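Local coordinates for 4-oxalocrotonate decarboxylase NahK (Pseudomonas putida, PDB 5D2K), which catalyses the metal-assisted decarboxylation of 4-oxalocrotonate, (3E)-2-oxohex-3-enedioate, to 2-oxopent-4-enoate and carbon dioxide in naphthalene degradation, at the 2-oxoadipic acid site. Residues are numbered along the deposited sequence; one frame, centred on the assembly and turned at random.

The 2-oxoadipic acid site. Residues 69-72, 77, 81, 114, 116, 147, 149, 156, 158, 163, 168-169, 240-241. With OOG (2-oxoadipic acid), chain B; MG (magnesium ion), chain C.
Magnesium gripping a 2-oxo acid through two oxygens is the core of this active site, in which 2-oxoadipate (OOG), a saturated relative of the substrate, lies fully buried. The metal takes carboxylate OOG O4 at 2.1 Å from MG and 2-keto OOG O5 at 2.2 Å, closing a chelate ring. Glu114 OE1, Glu116 OE2, Glu147 OE1 and a water, with the two ligand oxygens, give a near-octahedral shell; that water also meets Met70 O and Glu116 OE1, tying the metal to the backbone. Lys69 begins in the crowded position between backbone N and carbonyl carbon (chi1 46°) and bends at each later torsion, which curls its terminal amine onto the keto oxygen, Lys69 NZ to OOG O5 2.7 Å. The same Lys69 NZ is steered by the syn lone pair of Glu147 OE2 at 2.7 Å and by Ala168 O, approached from above the carbonyl plane. Metal and lysine together would be expected to polarise the keto group and stabilise an enolate. An alanine at Lys69 would remove this donor and would probably leave the keto oxygen less polarised and Glu147 less firmly held. Around the metal-bound carboxylate, Gly241 N donates to OOG O4, while Leu72 N reaches OOG O3 along a nearly straight bond (3.0 Å, 167° at H). The distal carboxylate, C1, is held by Ser169 OG on OOG O1 (2.8 Å) and Lys77 NZ on OOG O2 (2.7 Å). Lys77, bent at chi2 and chi3, also meets Glu114 OE2 nearly along its C-O axis, linking the distal carboxylate to a metal ligand. Outside these polar contacts, Gly71 CA packs on OOG C5, Leu72 CD2 near OOG C4 and Val163 CG1 near OOG C2, and Ile149 CD1 borders OOG C1. Phe156 brings an apolar ring edge, CE1, to OOG O1 alongside the polar grips. This carboxylate position is probably the one lost as carbon dioxide. In this FAA-hydrolase-type fold, strands 65-71, 112-121 and 139-149 supply Lys69 and the metal carboxylates, while helices 75-81 and 160-165, with the 3-10 helix 167-169, enclose the distal end.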
loop_
_atom_site.group_PDB
_atom_site.type_symbol
_atom_site.label_atom_id
_atom_site.label_comp_id
_atom_site.label_asym_id
_atom_site.label_seq_id
_atom_site.Cartn_x
_atom_site.Cartn_y
_atom_site.Cartn_z
ATOM N N LYS A 69 1.256 -4.342 -1.138
ATOM C CA LYS A 69 0.881 -3.554 0.039
ATOM C C LYS A 69 -0.470 -3.992 0.583
ATOM O O LYS A 69 -1.340 -4.450 -0.151
ATOM C CB LYS A 69 0.878 -2.032 -0.241
ATOM C CG LYS A 69 0.195 -1.542 -1.526
ATOM C CD LYS A 69 -1.284 -1.193 -1.362
ATOM C CE LYS A 69 -1.539 -0.104 -0.322
ATOM N NZ LYS A 69 -1.586 1.337 -0.788
ATOM N N MET A 70 -0.605 -3.900 1.898
ATOM C CA MET A 70 -1.893 -4.050 2.564
ATOM C C MET A 70 -2.407 -2.680 2.943
ATOM O O MET A 70 -1.629 -1.818 3.391
ATOM C CB MET A 70 -1.764 -4.938 3.797
ATOM C CG MET A 70 -1.647 -6.416 3.451
ATOM S SD MET A 70 -3.199 -7.126 2.894
ATOM C CE MET A 70 -4.151 -7.046 4.400
ATOM N N GLY A 71 -3.705 -2.472 2.758
ATOM C CA GLY A 71 -4.318 -1.203 3.098
ATOM C C GLY A 71 -5.522 -1.357 4.000
ATOM O O GLY A 71 -6.159 -2.420 4.028
ATOM N N LEU A 72 -5.828 -0.281 4.725
ATOM C CA LEU A 72 -6.963 -0.237 5.638
ATOM C C LEU A 72 -6.846 -1.348 6.674
ATOM O O LEU A 72 -7.746 -2.167 6.851
ATOM C CB LEU A 72 -8.277 -0.335 4.868
ATOM C CG LEU A 72 -8.326 0.663 3.701
ATOM C CD1 LEU A 72 -9.648 0.587 2.978
ATOM C CD2 LEU A 72 -8.030 2.100 4.169
ATOM N N LYS A 77 -6.550 4.447 9.803
ATOM C CA LYS A 77 -6.776 4.488 8.360
ATOM C C LYS A 77 -8.205 4.105 7.987
ATOM O O LYS A 77 -8.789 4.684 7.070
ATOM C CB LYS A 77 -5.782 3.576 7.636
ATOM C CG LYS A 77 -4.428 4.238 7.415
ATOM C CD LYS A 77 -4.567 5.422 6.478
ATOM C CE LYS A 77 -5.300 5.003 5.206
ATOM N NZ LYS A 77 -5.002 5.917 4.087
ATOM N N MET A 81 -10.708 6.909 6.077
ATOM C CA MET A 81 -11.230 6.610 4.748
ATOM C C MET A 81 -12.664 6.074 4.790
ATOM O O MET A 81 -13.287 5.874 3.747
ATOM C CB MET A 81 -10.304 5.619 4.035
ATOM C CG MET A 81 -8.858 6.118 3.904
ATOM S SD MET A 81 -8.755 7.704 3.033
ATOM C CE MET A 81 -7.036 8.171 3.255
ATOM N N GLU A 114 1.903 8.121 4.421
ATOM C CA GLU A 114 1.599 7.200 5.524
ATOM C C GLU A 114 2.894 6.594 6.039
ATOM O O GLU A 114 3.767 6.225 5.252
ATOM C CB GLU A 114 0.683 6.045 5.064
ATOM C CG GLU A 114 -0.568 6.432 4.314
ATOM C CD GLU A 114 -1.354 5.225 3.795
ATOM O OE1 GLU A 114 -0.763 4.297 3.197
ATOM O OE2 GLU A 114 -2.582 5.215 3.964
ATOM N N GLU A 116 4.742 3.382 7.580
ATOM C CA GLU A 116 4.510 1.931 7.638
ATOM C C GLU A 116 5.768 1.164 8.000
ATOM O O GLU A 116 6.873 1.707 7.981
ATOM C CB GLU A 116 3.967 1.405 6.292
ATOM C CG GLU A 116 2.867 2.290 5.707
ATOM C CD GLU A 116 1.973 1.632 4.677
ATOM O OE1 GLU A 116 2.004 0.398 4.502
ATOM O OE2 GLU A 116 1.195 2.377 4.057
ATOM N N GLU A 147 4.718 5.361 2.682
ATOM C CA GLU A 147 3.974 5.296 1.431
ATOM C C GLU A 147 3.491 6.669 1.026
ATOM O O GLU A 147 3.115 7.465 1.868
ATOM C CB GLU A 147 2.759 4.364 1.517
ATOM C CG GLU A 147 2.322 3.928 0.107
ATOM C CD GLU A 147 1.160 2.941 0.055
ATOM O OE1 GLU A 147 0.553 2.630 1.101
ATOM O OE2 GLU A 147 0.848 2.487 -1.068
ATOM N N ILE A 149 0.352 7.775 -0.967
ATOM C CA ILE A 149 -0.879 7.318 -1.605
ATOM C C ILE A 149 -1.528 8.464 -2.351
ATOM O O ILE A 149 -1.338 9.634 -2.009
ATOM C CB ILE A 149 -1.879 6.711 -0.608
ATOM C CG1 ILE A 149 -2.158 7.673 0.545
ATOM C CG2 ILE A 149 -1.386 5.339 -0.126
ATOM C CD1 ILE A 149 -3.344 7.234 1.421
ATOM N N PHE A 156 -10.335 12.338 -3.193
ATOM C CA PHE A 156 -9.812 11.216 -2.447
ATOM C C PHE A 156 -10.936 10.502 -1.742
ATOM O O PHE A 156 -10.743 9.944 -0.651
ATOM C CB PHE A 156 -8.759 11.739 -1.464
ATOM C CG PHE A 156 -7.508 10.898 -1.357
ATOM C CD1 PHE A 156 -7.572 9.658 -0.771
ATOM C CD2 PHE A 156 -6.263 11.355 -1.801
ATOM C CE1 PHE A 156 -6.473 8.850 -0.648
ATOM C CE2 PHE A 156 -5.154 10.550 -1.673
ATOM C CZ PHE A 156 -5.264 9.295 -1.133
ATOM N N PHE A 158 -13.655 7.402 -1.917
ATOM C CA PHE A 158 -14.044 6.168 -2.568
ATOM C C PHE A 158 -14.851 5.168 -1.731
ATOM O O PHE A 158 -14.919 5.302 -0.529
ATOM C CB PHE A 158 -12.747 5.446 -2.906
ATOM C CG PHE A 158 -11.705 5.515 -1.800
ATOM C CD1 PHE A 158 -11.781 4.689 -0.687
ATOM C CD2 PHE A 158 -10.692 6.466 -1.846
ATOM C CE1 PHE A 158 -10.856 4.767 0.338
ATOM C CE2 PHE A 158 -9.751 6.532 -0.840
ATOM C CZ PHE A 158 -9.841 5.691 0.247
ATOM N N VAL A 163 -11.728 1.546 -4.858
ATOM C CA VAL A 163 -10.330 1.671 -4.425
ATOM C C VAL A 163 -9.500 0.442 -4.774
ATOM O O VAL A 163 -8.353 0.574 -5.197
ATOM C CB VAL A 163 -10.249 1.944 -2.930
ATOM C CG1 VAL A 163 -8.804 2.021 -2.445
ATOM C CG2 VAL A 163 -10.859 3.231 -2.717
ATOM N N ALA A 168 -5.568 0.160 -4.783
ATOM C CA ALA A 168 -5.487 0.664 -3.409
ATOM C C ALA A 168 -4.707 1.985 -3.313
ATOM O O ALA A 168 -3.989 2.217 -2.348
ATOM C CB ALA A 168 -4.870 -0.395 -2.499
ATOM N N SER A 169 -4.880 2.850 -4.316
ATOM C CA SER A 169 -4.338 4.222 -4.304
ATOM C C SER A 169 -2.804 4.287 -4.334
ATOM O O SER A 169 -2.213 5.327 -4.035
ATOM C CB SER A 169 -4.852 4.992 -3.079
ATOM O OG SER A 169 -6.271 4.905 -2.960
ATOM N N GLY A 240 0.888 -1.714 6.157
ATOM C CA GLY A 240 -0.232 -0.810 6.406
ATOM C C GLY A 240 0.105 0.485 7.134
ATOM O O GLY A 240 1.044 0.564 7.918
ATOM N N GLY A 241 -0.680 1.519 6.858
ATOM C CA GLY A 241 -0.461 2.810 7.488
ATOM C C GLY A 241 -0.703 2.705 8.975
ATOM O O GLY A 241 -1.774 2.264 9.420
HETATM C C2 OOG B . -6.167 3.328 0.325
HETATM C C3 OOG B . -4.740 2.936 0.672
HETATM C C4 OOG B . -4.673 2.316 2.052
HETATM C C6 OOG B . -2.958 1.963 3.985
HETATM O O4 OOG B . -1.771 1.819 4.358
HETATM O O3 OOG B . -3.897 1.979 4.820
HETATM C C5 OOG B . -3.244 2.134 2.513
HETATM C C1 OOG B . -6.393 4.795 0.632
HETATM O O1 OOG B . -6.668 5.614 -0.292
HETATM O O2 OOG B . -6.312 5.193 1.824
HETATM O O5 OOG B . -2.304 2.118 1.749
HETATM MG MG MG C . -0.402 2.257 2.838
HETATM O O HOH W 1 -0.033 0.204 2.709
HETATM O O HOH W 2 -3.748 0.873 7.241
#